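Local coordinates for protein glutamine synthetase (Streptomyces coelicolor, PDB 4BAX) that belongs to the glutamine synthetase family, combining a beta-grasp domain with a catalytic domain in a chain that assembles into a ten-subunit complex, at residues 14-19 against 267-272; 25-30 against 35-40; 94-99 against 326-331; 123-128 against 220-225; 165-170 against 197-202. All coordinates share one frame; numbering follows the deposited sequence.

Contact 1: residues 14-19 against 267-272; sequences TEPTAK and YGAGID
Pro-16 and Ala-269 bring two irregular backbone segments together, their CA atoms 6.3 Å apart, where the loop between strands 3-11 and 20-28 meets a type II beta turn running from Gly-268 to Ile-271. The peptide bond before Pro-16 is cis, at the bend of the first loop that faces the turn. On the other side Ala-269 occupies the second position of the turn, and Gly-270, with a positive phi of 82°, the third. One methyl carries the contact. Ala-269 CB lies 3.8 Å from Pro-16 CB, and Pro-16 CG follows at 4.1 Å, so the methyl sits against the CB-CG edge of the pyrrolidine ring. Thr-17 gives the second touch through its hydroxyl: OG1 stands 3.6 Å from Ala-269 CB. The branching of Thr-17 explains which arm arrives, since OG1 is anti to the carbonyl carbon (chi1 -59°) while CG2 is anti to the backbone N. Several polar groups of the two loops bond elsewhere. The carbonyl O of Ala-269 accepts a hydrogen bond from Asn-320, and Lys-19 at the end of the first loop forms a salt bridge with Glu-148 of a neighbouring subunit. The loop belongs to the beta-grasp part of the chain and the turn to the catalytic part, so the contact spans both near the surface. With no hydrogen bond between the segments, they are joined by van der Waals contact alone: a small methyl set against a proline ring and a hydroxyl oxygen.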
# COMPACT_ATOMS: atom_id res chain seq x y z
N THR A 14 -6.55 -5.95 40.50
CA THR A 14 -6.58 -4.70 39.75
C THR A 14 -7.83 -3.88 40.04
O THR A 14 -8.91 -4.45 40.26
CB THR A 14 -6.42 -4.91 38.21
OG1 THR A 14 -5.29 -5.73 37.93
CG2 THR A 14 -6.24 -3.57 37.50
N GLU A 15 -7.66 -2.57 40.05
CA GLU A 15 -8.74 -1.63 40.34
C GLU A 15 -8.90 -0.66 39.16
O GLU A 15 -7.90 -0.24 38.57
CB GLU A 15 -8.41 -0.85 41.61
CG GLU A 15 -8.46 -1.73 42.88
CD GLU A 15 -8.01 -1.00 44.15
OE1 GLU A 15 -8.49 0.13 44.39
OE2 GLU A 15 -7.20 -1.57 44.92
N PRO A 16 -10.16 -0.25 38.85
CA PRO A 16 -11.44 -0.62 39.49
C PRO A 16 -11.95 -2.02 39.18
O PRO A 16 -12.75 -2.56 39.95
CB PRO A 16 -12.44 0.41 38.92
CG PRO A 16 -11.72 1.16 37.84
CD PRO A 16 -10.39 0.52 37.61
N THR A 17 -11.55 -2.56 38.03
CA THR A 17 -12.02 -3.87 37.59
C THR A 17 -10.87 -4.85 37.53
O THR A 17 -9.89 -4.62 36.82
CB THR A 17 -12.70 -3.79 36.23
OG1 THR A 17 -13.80 -2.88 36.33
CG2 THR A 17 -13.24 -5.14 35.84
N ALA A 18 -11.03 -5.97 38.22
CA ALA A 18 -10.03 -7.02 38.29
C ALA A 18 -9.93 -7.79 37.00
O ALA A 18 -10.91 -7.91 36.26
CB ALA A 18 -10.29 -7.95 39.46
N LYS A 19 -8.75 -8.36 36.77
CA LYS A 19 -8.42 -9.05 35.53
C LYS A 19 -8.04 -10.51 35.73
O LYS A 19 -7.56 -10.92 36.81
CB LYS A 19 -7.27 -8.33 34.83
CG LYS A 19 -7.44 -6.81 34.72
CD LYS A 19 -6.14 -6.15 34.25
CE LYS A 19 -5.52 -6.83 33.01
NZ LYS A 19 -6.18 -6.47 31.70
N TYR A 267 -21.73 -2.95 41.01
CA TYR A 267 -22.26 -3.56 39.79
C TYR A 267 -21.40 -3.28 38.57
O TYR A 267 -21.83 -3.52 37.44
CB TYR A 267 -23.69 -3.10 39.55
CG TYR A 267 -24.76 -4.00 40.12
CD1 TYR A 267 -24.45 -5.03 41.00
CD2 TYR A 267 -26.08 -3.83 39.76
CE1 TYR A 267 -25.45 -5.86 41.52
CE2 TYR A 267 -27.09 -4.65 40.26
CZ TYR A 267 -26.77 -5.66 41.14
OH TYR A 267 -27.81 -6.44 41.62
N GLY A 268 -20.20 -2.77 38.79
CA GLY A 268 -19.26 -2.58 37.71
C GLY A 268 -18.85 -1.14 37.54
O GLY A 268 -19.61 -0.22 37.82
N ALA A 269 -17.63 -0.96 37.04
CA ALA A 269 -17.07 0.36 36.88
C ALA A 269 -17.69 1.08 35.69
O ALA A 269 -17.90 0.48 34.62
CB ALA A 269 -15.55 0.26 36.73
N GLY A 270 -18.03 2.35 35.87
CA GLY A 270 -18.61 3.10 34.77
C GLY A 270 -20.10 2.87 34.58
O GLY A 270 -20.62 3.17 33.50
N ILE A 271 -20.79 2.41 35.62
CA ILE A 271 -22.22 2.12 35.54
C ILE A 271 -23.09 3.33 35.19
O ILE A 271 -24.10 3.22 34.49
CB ILE A 271 -22.73 1.42 36.85
CG1 ILE A 271 -24.12 0.82 36.65
CG2 ILE A 271 -22.76 2.40 38.02
CD1 ILE A 271 -24.37 -0.44 37.44
N ASP A 272 -22.64 4.50 35.64
CA ASP A 272 -23.28 5.77 35.34
C ASP A 272 -23.28 6.12 33.85
O ASP A 272 -24.19 6.79 33.35
CB ASP A 272 -22.69 6.90 36.19
CG ASP A 272 -21.16 6.87 36.21
OD1 ASP A 272 -20.59 5.84 35.81
OD2 ASP A 272 -20.54 7.89 36.62

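Contact 2: residues 25-30 against 35-40; sequences KIITAA and DALPVW
Lys-25 NZ sits over the indole of Trp-40 in a cation-pi interaction, 3.2 Å from the centroid of the five-membered ring. It is only 5° off the ring normal, so the ammonium faces the pi cloud directly. Its closeness to Trp-40 NE1 is no hydrogen bond, because both atoms are donors. The aliphatic part of the lysine uses the same face, running past the indole in the opposite direction. CD forms a CH-pi contact 3.9 Å from the centroid of the six-membered ring, and CB lies 3.5 Å from Trp-40 CZ3. From chi1 to chi3 the chain is extended, then chi4 turns to 96° and brings NZ over the pyrrole ring. At that bend Lys-25 CE meets Pro-38 CG at 3.7 Å. Farther along, Ile-27 CD1 reaches Pro-38 CD tip to tip at 4.1 Å. The Ile-27 side chain crosses that of Leu-37 at about a right angle, CD1 4.0 Å from Leu-37 CD2. The contact thus ties strand 20-28 to the connection leading into strand 40-43, the two outermost strands of the chain's beta-grasp sheet. Tyr-8 of strand 3-11 meets Trp-40 edge-to-face and hydrogen-bonds through its hydroxyl to Pro-38 O, and Lys-23 makes a second cation-pi contact with the indole. Ile-26, pointing the other way, packs on Ile-169 of a neighbouring subunit. Two positive charges near one indole would probably draw its pi electrons toward them, while methylene, proline, leucine and isoleucine contacts make the rest apolar.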
# COMPACT_ATOMS: atom_id res chain seq x y z
N LYS A 25 0.89 -25.30 34.02
CA LYS A 25 1.62 -26.23 34.86
C LYS A 25 1.64 -27.59 34.15
O LYS A 25 0.61 -28.06 33.64
CB LYS A 25 0.92 -26.35 36.21
CG LYS A 25 1.64 -27.17 37.27
CD LYS A 25 0.98 -26.89 38.62
CE LYS A 25 1.77 -27.46 39.80
NZ LYS A 25 2.68 -26.41 40.41
N ILE A 26 2.81 -28.21 34.12
CA ILE A 26 2.93 -29.53 33.52
C ILE A 26 2.90 -30.56 34.62
O ILE A 26 3.77 -30.56 35.49
CB ILE A 26 4.24 -29.68 32.74
CG1 ILE A 26 4.35 -28.54 31.69
CG2 ILE A 26 4.32 -31.06 32.11
CD1 ILE A 26 3.29 -28.59 30.60
N ILE A 27 1.92 -31.45 34.57
CA ILE A 27 1.73 -32.38 35.67
C ILE A 27 1.97 -33.81 35.21
O ILE A 27 1.44 -34.23 34.18
CB ILE A 27 0.31 -32.25 36.23
CG1 ILE A 27 0.12 -30.84 36.80
CG2 ILE A 27 0.01 -33.35 37.26
CD1 ILE A 27 -1.19 -30.63 37.47
N THR A 28 2.75 -34.56 35.97
CA THR A 28 3.01 -35.95 35.63
C THR A 28 2.52 -36.78 36.80
O THR A 28 3.27 -37.15 37.70
CB THR A 28 4.51 -36.23 35.41
OG1 THR A 28 5.05 -35.26 34.50
CG2 THR A 28 4.71 -37.63 34.82
N ALA A 29 1.23 -37.09 36.77
CA ALA A 29 0.60 -37.80 37.86
C ALA A 29 -0.68 -38.43 37.34
O ALA A 29 -1.05 -38.25 36.17
CB ALA A 29 0.31 -36.84 39.01
N ALA A 30 -1.35 -39.20 38.20
CA ALA A 30 -2.60 -39.85 37.84
C ALA A 30 -3.77 -38.89 38.10
O ALA A 30 -3.91 -38.35 39.20
CB ALA A 30 -2.79 -41.13 38.66
N ASP A 35 -9.10 -32.37 43.98
CA ASP A 35 -8.43 -32.70 45.24
C ASP A 35 -7.01 -33.17 45.03
O ASP A 35 -6.15 -32.99 45.90
CB ASP A 35 -9.23 -33.77 46.01
CG ASP A 35 -10.62 -33.31 46.40
OD1 ASP A 35 -10.92 -32.10 46.26
OD2 ASP A 35 -11.42 -34.16 46.86
N ALA A 36 -6.75 -33.79 43.88
CA ALA A 36 -5.41 -34.25 43.56
C ALA A 36 -4.59 -33.13 42.91
O ALA A 36 -3.36 -33.25 42.75
CB ALA A 36 -5.46 -35.47 42.64
N LEU A 37 -5.25 -32.01 42.61
CA LEU A 37 -4.52 -30.93 41.97
C LEU A 37 -3.75 -30.11 42.96
O LEU A 37 -4.31 -29.63 43.95
CB LEU A 37 -5.47 -30.03 41.18
CG LEU A 37 -6.07 -30.68 39.94
CD1 LEU A 37 -7.20 -29.81 39.44
CD2 LEU A 37 -4.98 -30.84 38.87
N PRO A 38 -2.46 -29.93 42.68
CA PRO A 38 -1.59 -29.20 43.61
C PRO A 38 -2.01 -27.73 43.71
O PRO A 38 -2.43 -27.13 42.72
CB PRO A 38 -0.20 -29.33 42.98
CG PRO A 38 -0.42 -29.80 41.57
CD PRO A 38 -1.72 -30.55 41.57
N VAL A 39 -1.88 -27.16 44.91
CA VAL A 39 -1.99 -25.72 45.08
C VAL A 39 -0.71 -25.13 44.55
O VAL A 39 0.30 -25.83 44.46
CB VAL A 39 -2.24 -25.28 46.55
CG1 VAL A 39 -3.26 -26.19 47.22
CG2 VAL A 39 -0.93 -25.22 47.34
N TRP A 40 -0.77 -23.87 44.14
CA TRP A 40 0.36 -23.24 43.50
C TRP A 40 0.53 -21.81 43.99
O TRP A 40 -0.22 -21.33 44.83
CB TRP A 40 0.17 -23.28 41.99
CG TRP A 40 1.43 -23.25 41.20
CD1 TRP A 40 2.72 -23.29 41.68
CD2 TRP A 40 1.54 -23.20 39.77
NE1 TRP A 40 3.61 -23.25 40.63
CE2 TRP A 40 2.92 -23.20 39.45
CE3 TRP A 40 0.61 -23.15 38.73
CZ2 TRP A 40 3.38 -23.15 38.14
CZ3 TRP A 40 1.08 -23.09 37.43
CH2 TRP A 40 2.45 -23.09 37.14

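Contact 3: residues 94-99 against 326-331; sequences RAALAE and VTRLLV
Leu-97 meets Thr-327 and Arg-328 in a helix-helix contact that joins helix 94-103 to the long C-terminal helix 323-341. The two segments run in roughly the same direction, crossing at 29°, with their axes 9.1 Å apart at closest approach. Leu-97 carries most of it. With CG anti to the backbone N (chi1 174°), its branched end is thrown over the first turn of segment 326-331. There CD1 lies 3.6 Å from Arg-328 N and 3.9 Å from Arg-328 CB. Both leucine methyls also lie across the side chain of Thr-327, at about a right angle. Its hydroxyl has its partner elsewhere: Thr-327 OG1 is hydrogen-bonded to Pro-323 O, one turn earlier in its own helix. In return Arg-328 lays its CG against the opposing backbone, 3.9 Å from Leu-97 CA. Bends at chi2 and chi3 then carry NE to within 3.9 Å of Ala-96 CB. Helix 190-210 closes over the pair through Leu-191 and Ser-194, which touch Leu-97. No hydrogen bond links the segments, so they meet by van der Waals contact, leucine and alanine methyls lying against the threonine and arginine side chains.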
# COMPACT_ATOMS: atom_id res chain seq x y z
N ARG A 94 -14.58 -14.64 46.04
CA ARG A 94 -15.26 -15.93 46.08
C ARG A 94 -15.59 -16.34 47.49
O ARG A 94 -16.68 -16.85 47.74
CB ARG A 94 -14.41 -17.01 45.40
CG ARG A 94 -15.21 -18.14 44.83
CD ARG A 94 -14.36 -19.36 44.62
NE ARG A 94 -15.14 -20.45 44.05
CZ ARG A 94 -15.48 -21.54 44.72
NH1 ARG A 94 -15.10 -21.66 45.99
NH2 ARG A 94 -16.20 -22.51 44.14
N ALA A 95 -14.67 -16.07 48.42
CA ALA A 95 -14.81 -16.55 49.79
C ALA A 95 -16.04 -15.96 50.48
O ALA A 95 -16.69 -16.63 51.28
CB ALA A 95 -13.53 -16.29 50.60
N ALA A 96 -16.32 -14.69 50.19
CA ALA A 96 -17.52 -14.04 50.73
C ALA A 96 -18.79 -14.69 50.20
O ALA A 96 -19.71 -14.99 50.97
CB ALA A 96 -17.51 -12.54 50.41
N LEU A 97 -18.81 -14.99 48.90
CA LEU A 97 -19.96 -15.67 48.30
C LEU A 97 -20.13 -17.06 48.91
O LEU A 97 -21.26 -17.51 49.11
CB LEU A 97 -19.85 -15.73 46.77
CG LEU A 97 -20.95 -16.55 46.08
CD1 LEU A 97 -22.33 -15.89 46.29
CD2 LEU A 97 -20.68 -16.76 44.56
N ALA A 98 -19.03 -17.74 49.20
CA ALA A 98 -19.09 -19.08 49.78
C ALA A 98 -19.78 -19.06 51.15
O ALA A 98 -20.55 -19.97 51.46
CB ALA A 98 -17.68 -19.69 49.88
N GLU A 99 -19.52 -18.03 51.96
CA GLU A 99 -20.19 -17.89 53.26
C GLU A 99 -21.69 -17.68 53.11
O GLU A 99 -22.47 -18.35 53.79
CB GLU A 99 -19.58 -16.72 54.07
CG GLU A 99 -18.14 -16.87 54.68
CD GLU A 99 -17.39 -18.18 54.39
OE1 GLU A 99 -18.00 -19.27 54.33
OE2 GLU A 99 -16.15 -18.13 54.22
N VAL A 326 -22.10 -9.84 42.38
CA VAL A 326 -23.52 -9.65 42.09
C VAL A 326 -24.34 -10.80 42.67
O VAL A 326 -25.41 -10.57 43.26
CB VAL A 326 -23.81 -9.41 40.58
CG1 VAL A 326 -23.30 -10.58 39.70
CG2 VAL A 326 -25.27 -9.13 40.36
N THR A 327 -23.81 -12.01 42.58
CA THR A 327 -24.49 -13.17 43.16
C THR A 327 -24.56 -13.05 44.69
O THR A 327 -25.63 -13.26 45.29
CB THR A 327 -23.83 -14.53 42.76
OG1 THR A 327 -22.42 -14.51 43.05
CG2 THR A 327 -24.06 -14.89 41.29
N ARG A 328 -23.46 -12.64 45.32
CA ARG A 328 -23.42 -12.52 46.79
C ARG A 328 -24.46 -11.51 47.29
O ARG A 328 -25.22 -11.79 48.23
CB ARG A 328 -22.02 -12.11 47.27
CG ARG A 328 -21.78 -12.31 48.78
CD ARG A 328 -21.35 -11.05 49.52
NE ARG A 328 -20.30 -10.34 48.80
CZ ARG A 328 -20.04 -9.05 48.93
NH1 ARG A 328 -20.74 -8.31 49.78
NH2 ARG A 328 -19.07 -8.49 48.22
N LEU A 329 -24.50 -10.36 46.61
CA LEU A 329 -25.36 -9.24 46.97
C LEU A 329 -26.84 -9.59 46.83
O LEU A 329 -27.66 -9.23 47.70
CB LEU A 329 -25.02 -8.03 46.10
CG LEU A 329 -23.70 -7.33 46.38
CD1 LEU A 329 -23.49 -6.19 45.39
CD2 LEU A 329 -23.71 -6.82 47.81
N LEU A 330 -27.18 -10.26 45.74
CA LEU A 330 -28.57 -10.65 45.50
C LEU A 330 -29.02 -11.66 46.55
O LEU A 330 -30.13 -11.57 47.06
CB LEU A 330 -28.74 -11.21 44.09
CG LEU A 330 -28.85 -10.09 43.06
CD1 LEU A 330 -28.75 -10.64 41.63
CD2 LEU A 330 -30.16 -9.31 43.28
N VAL A 331 -28.16 -12.62 46.87
CA VAL A 331 -28.48 -13.59 47.91
C VAL A 331 -28.62 -12.92 49.27
O VAL A 331 -29.58 -13.17 50.00
CB VAL A 331 -27.42 -14.68 48.00
CG1 VAL A 331 -27.52 -15.43 49.30
CG2 VAL A 331 -27.56 -15.63 46.81

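Contact 4: residues 123-128 against 220-225; sequences TRPLGF and KPVKGD
The Phe-128 ring is the flat group of this contact, meeting both methyls of Val-222 while Pro-125 CG lies 3.7 Å above one face, offset toward the rim. Trp-226 adds an edge-to-face ring contact. The phenyl sits at the end of a type I beta turn from Pro-125 to Phe-128, which begins at the end of the short strand 124-125 that pairs antiparallel with strand 110-121 of the catalytic domain. Phe-128 N closes the turn on Pro-125 O at 3.0 Å. Across the contact the valine splits its work. Val-222 CG2 lies 3.9 Å from Phe-128 CZ. Val-222 CG1 is 3.9 Å from Phe-128 CE2. Val-222 CG2 also meets Pro-125 CG at 3.8 Å, so one methyl touches both proline and phenyl. Its position anti to the carbonyl carbon, with CG1 anti to the backbone N, turns the valine fork toward the turn. Pro-125 and Phe-128 are buried, and Phe-120 of strand 110-121 backs Pro-125. Beside them Leu-126 O lies in plane at the edge of the Arg-124 guanidinium, whose NE forms a salt bridge with Glu-130 and whose NH1 makes weak bonds to Pro-125 O and Phe-128 O. Lys-220 bridges the loop carrying Val-222 and also bonds Trp-226 O; Lys-220 NZ donates to Gly-224 O at 2.8 Å, tilted 26° from the carbonyl plane.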
# COMPACT_ATOMS: atom_id res chain seq x y z
N THR A 123 -8.20 0.03 18.65
CA THR A 123 -9.06 1.02 19.30
C THR A 123 -10.41 1.13 18.61
O THR A 123 -11.32 1.83 19.08
CB THR A 123 -8.39 2.42 19.33
OG1 THR A 123 -7.81 2.71 18.04
CG2 THR A 123 -7.33 2.50 20.42
N ARG A 124 -10.53 0.45 17.47
CA ARG A 124 -11.73 0.51 16.65
C ARG A 124 -12.69 -0.62 16.98
O ARG A 124 -12.29 -1.79 17.05
CB ARG A 124 -11.34 0.39 15.17
CG ARG A 124 -12.26 1.14 14.20
CD ARG A 124 -12.71 0.23 13.09
NE ARG A 124 -11.60 -0.58 12.62
CZ ARG A 124 -11.70 -1.87 12.31
NH1 ARG A 124 -12.87 -2.51 12.43
NH2 ARG A 124 -10.63 -2.54 11.90
N PRO A 125 -13.98 -0.29 17.14
CA PRO A 125 -15.03 -1.32 17.26
C PRO A 125 -15.05 -2.18 15.99
O PRO A 125 -14.96 -1.64 14.87
CB PRO A 125 -16.32 -0.48 17.37
CG PRO A 125 -15.86 0.87 17.89
CD PRO A 125 -14.52 1.08 17.25
N LEU A 126 -15.17 -3.50 16.15
CA LEU A 126 -15.07 -4.38 14.99
C LEU A 126 -16.14 -4.08 13.93
O LEU A 126 -15.90 -4.26 12.73
CB LEU A 126 -15.09 -5.86 15.40
CG LEU A 126 -14.89 -6.85 14.25
CD1 LEU A 126 -13.42 -6.92 13.91
CD2 LEU A 126 -15.44 -8.23 14.53
N GLY A 127 -17.31 -3.60 14.36
CA GLY A 127 -18.39 -3.30 13.44
C GLY A 127 -18.42 -1.86 12.93
O GLY A 127 -19.35 -1.45 12.23
N PHE A 128 -17.40 -1.09 13.29
CA PHE A 128 -17.35 0.32 12.92
C PHE A 128 -16.33 0.44 11.81
O PHE A 128 -15.39 -0.36 11.77
CB PHE A 128 -16.93 1.19 14.11
CG PHE A 128 -18.07 1.64 15.00
CD1 PHE A 128 -19.11 0.76 15.32
CD2 PHE A 128 -18.10 2.92 15.55
CE1 PHE A 128 -20.16 1.18 16.15
CE2 PHE A 128 -19.15 3.33 16.38
CZ PHE A 128 -20.18 2.46 16.68
N LYS A 220 -20.04 0.79 28.34
CA LYS A 220 -20.39 1.72 27.27
C LYS A 220 -19.19 1.95 26.33
O LYS A 220 -18.59 3.02 26.33
CB LYS A 220 -20.87 3.05 27.88
CG LYS A 220 -21.57 4.02 26.92
CD LYS A 220 -23.02 3.62 26.68
CE LYS A 220 -23.79 4.71 25.93
NZ LYS A 220 -24.99 4.18 25.21
N PRO A 221 -18.88 0.96 25.49
CA PRO A 221 -17.70 0.98 24.61
C PRO A 221 -17.70 2.16 23.61
O PRO A 221 -16.64 2.72 23.32
CB PRO A 221 -17.77 -0.38 23.90
CG PRO A 221 -19.19 -0.78 23.98
CD PRO A 221 -19.67 -0.27 25.30
N VAL A 222 -18.87 2.54 23.11
CA VAL A 222 -18.96 3.76 22.30
C VAL A 222 -19.95 4.73 22.95
O VAL A 222 -21.09 4.36 23.25
CB VAL A 222 -19.42 3.45 20.85
CG1 VAL A 222 -19.48 4.72 20.01
CG2 VAL A 222 -18.50 2.42 20.19
N LYS A 223 -19.54 5.99 23.11
CA LYS A 223 -20.43 6.97 23.73
C LYS A 223 -21.58 7.35 22.80
O LYS A 223 -21.47 7.26 21.57
CB LYS A 223 -19.67 8.21 24.21
CG LYS A 223 -19.51 9.27 23.12
CD LYS A 223 -18.17 10.02 23.18
CE LYS A 223 -18.02 10.95 21.96
NZ LYS A 223 -16.82 11.83 22.07
N GLY A 224 -22.71 7.73 23.39
CA GLY A 224 -23.85 8.10 22.59
C GLY A 224 -25.03 7.15 22.64
O GLY A 224 -25.26 6.47 23.63
N ASP A 225 -25.73 7.04 21.52
CA ASP A 225 -26.94 6.24 21.49
C ASP A 225 -26.63 4.78 21.20
O ASP A 225 -27.54 3.95 21.15
CB ASP A 225 -27.90 6.79 20.43
CG ASP A 225 -28.59 8.05 20.90
OD1 ASP A 225 -28.75 8.23 22.13
OD2 ASP A 225 -29.02 8.85 20.03

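Contact 5: residues 165-170 against 197-202; sequences AGLGIS and LWVARW
Leu-167 puts one methyl, CD1, against helix 190-210, where it lies 3.7 Å from Ala-200 CB. The same methyl stands 3.9 Å from Ala-200 N and more distantly, at 4.3 Å, from Val-199 CG1. It therefore rests over the helix backbone between two successive residues, with the small alanine giving the closer of the two side-chain contacts. The leucine reaches this place through a CG anti to the carbonyl carbon (chi1 -49°) and an extended second torsion. All three side chains are buried and apolar, and no hydrogen bond joins the segments. The next shell fixes the backbone that presents Leu-167. Before it, Gly-166 ends helix 152-164 in a Schellman motif, its positive phi of 87° turning the chain out of the helix. After it, Gly-168 is the centre of an inverse gamma turn, closed by a weak bond from Ile-169 N to Leu-167 O at 2.9 Å. The N of Gly-168 is itself held by the side chain of Gln-196, so a polar link to helix 190-210, one residue before the segment 197-202, runs beside the apolar one. Cys-162 of helix 152-164 touches both Leu-167 and Ala-200, while His-158 hydrogen-bonds to Ala-200 O. On its other sides helix 190-210 meets Pro-323 of helix 323-341 through Leu-197, Trp-198 and Arg-201, and strands 3-11 and 20-28 through Trp-198 and Trp-202; strand 169-174 begins two residues after the leucine and pairs antiparallel with strand 180-188.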
# COMPACT_ATOMS: atom_id res chain seq x y z
N ALA A 165 -15.83 -27.65 27.08
CA ALA A 165 -15.43 -27.47 28.47
C ALA A 165 -16.52 -27.90 29.48
O ALA A 165 -16.25 -28.05 30.67
CB ALA A 165 -15.03 -26.03 28.72
N GLY A 166 -17.75 -28.09 28.99
CA GLY A 166 -18.85 -28.51 29.84
C GLY A 166 -19.64 -27.43 30.56
O GLY A 166 -20.47 -27.72 31.44
N LEU A 167 -19.45 -26.18 30.17
CA LEU A 167 -20.14 -25.08 30.82
C LEU A 167 -21.63 -25.01 30.49
O LEU A 167 -22.06 -25.43 29.41
CB LEU A 167 -19.46 -23.77 30.49
CG LEU A 167 -17.95 -23.76 30.67
CD1 LEU A 167 -17.45 -22.33 30.36
CD2 LEU A 167 -17.61 -24.23 32.08
N GLY A 168 -22.42 -24.51 31.44
CA GLY A 168 -23.86 -24.47 31.23
C GLY A 168 -24.26 -23.24 30.44
O GLY A 168 -24.71 -22.22 30.99
N ILE A 169 -24.10 -23.34 29.13
CA ILE A 169 -24.48 -22.26 28.25
C ILE A 169 -25.86 -22.59 27.72
O ILE A 169 -26.07 -23.69 27.21
CB ILE A 169 -23.51 -22.16 27.06
CG1 ILE A 169 -22.06 -22.11 27.56
CG2 ILE A 169 -23.85 -20.95 26.21
CD1 ILE A 169 -21.76 -20.88 28.39
N SER A 170 -26.79 -21.64 27.83
CA SER A 170 -28.15 -21.92 27.36
C SER A 170 -28.41 -21.36 25.99
O SER A 170 -29.29 -21.87 25.27
CB SER A 170 -29.21 -21.41 28.35
OG SER A 170 -28.87 -20.11 28.82
N LEU A 197 -18.72 -18.67 34.49
CA LEU A 197 -18.69 -17.39 33.79
C LEU A 197 -17.26 -16.82 33.67
O LEU A 197 -16.88 -16.28 32.60
CB LEU A 197 -19.61 -16.37 34.49
CG LEU A 197 -19.63 -14.97 33.87
CD1 LEU A 197 -19.94 -15.03 32.37
CD2 LEU A 197 -20.63 -14.04 34.57
N TRP A 198 -16.48 -16.95 34.75
CA TRP A 198 -15.10 -16.50 34.72
C TRP A 198 -14.29 -17.29 33.71
O TRP A 198 -13.51 -16.74 32.92
CB TRP A 198 -14.45 -16.60 36.11
CG TRP A 198 -14.62 -15.35 36.91
CD1 TRP A 198 -15.22 -15.22 38.15
CD2 TRP A 198 -14.24 -14.03 36.51
NE1 TRP A 198 -15.20 -13.90 38.55
CE2 TRP A 198 -14.61 -13.15 37.56
CE3 TRP A 198 -13.62 -13.51 35.37
CZ2 TRP A 198 -14.37 -11.77 37.50
CZ3 TRP A 198 -13.38 -12.14 35.31
CH2 TRP A 198 -13.75 -11.29 36.37
N VAL A 199 -14.55 -18.59 33.70
CA VAL A 199 -13.87 -19.47 32.78
C VAL A 199 -14.34 -19.18 31.35
O VAL A 199 -13.55 -19.12 30.40
CB VAL A 199 -14.09 -20.94 33.17
CG1 VAL A 199 -13.55 -21.83 32.07
CG2 VAL A 199 -13.41 -21.24 34.50
N ALA A 200 -15.65 -18.95 31.22
CA ALA A 200 -16.20 -18.62 29.93
C ALA A 200 -15.64 -17.27 29.40
O ALA A 200 -15.38 -17.13 28.19
CB ALA A 200 -17.74 -18.62 29.98
N ARG A 201 -15.44 -16.30 30.30
CA ARG A 201 -14.79 -15.03 29.93
C ARG A 201 -13.37 -15.31 29.49
O ARG A 201 -12.90 -14.80 28.46
CB ARG A 201 -14.77 -14.05 31.11
CG ARG A 201 -16.06 -13.25 31.30
CD ARG A 201 -16.24 -12.86 32.79
NE ARG A 201 -17.38 -11.97 33.01
CZ ARG A 201 -17.44 -10.97 33.90
NH1 ARG A 201 -16.40 -10.70 34.69
NH2 ARG A 201 -18.55 -10.24 34.00
N TRP A 202 -12.68 -16.13 30.27
CA TRP A 202 -11.30 -16.42 29.95
C TRP A 202 -11.26 -17.09 28.57
O TRP A 202 -10.37 -16.78 27.76
CB TRP A 202 -10.65 -17.30 31.03
CG TRP A 202 -9.19 -17.55 30.76
CD1 TRP A 202 -8.14 -16.78 31.18
CD2 TRP A 202 -8.62 -18.63 29.98
NE1 TRP A 202 -6.95 -17.31 30.71
CE2 TRP A 202 -7.21 -18.45 29.99
CE3 TRP A 202 -9.15 -19.72 29.29
CZ2 TRP A 202 -6.34 -19.32 29.33
CZ3 TRP A 202 -8.28 -20.58 28.64
CH2 TRP A 202 -6.90 -20.38 28.67

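Contacts 1 and 3 are directly joined, with centres 17 Å apart: Tyr-267 CE1 packs on Val-326 CG2 at 3.5 Å, and the same tyrosine reaches Leu-330 of helix 323-341. That helix also meets the helix of contact 5, whose centre lies 19 Å from that of contact 3. Contacts 4 and 5 reach the same sheet of the catalytic domain, their centres 25 Å apart. Contact 2 stands farthest out on the beta-grasp sheet, about 42 Å from contact 4 between centres, while contacts 3 and 4 lie on opposite sides of the chain's centre. A bound sodium ion is about 8 Å from the Thr-17 side chain in contact 1.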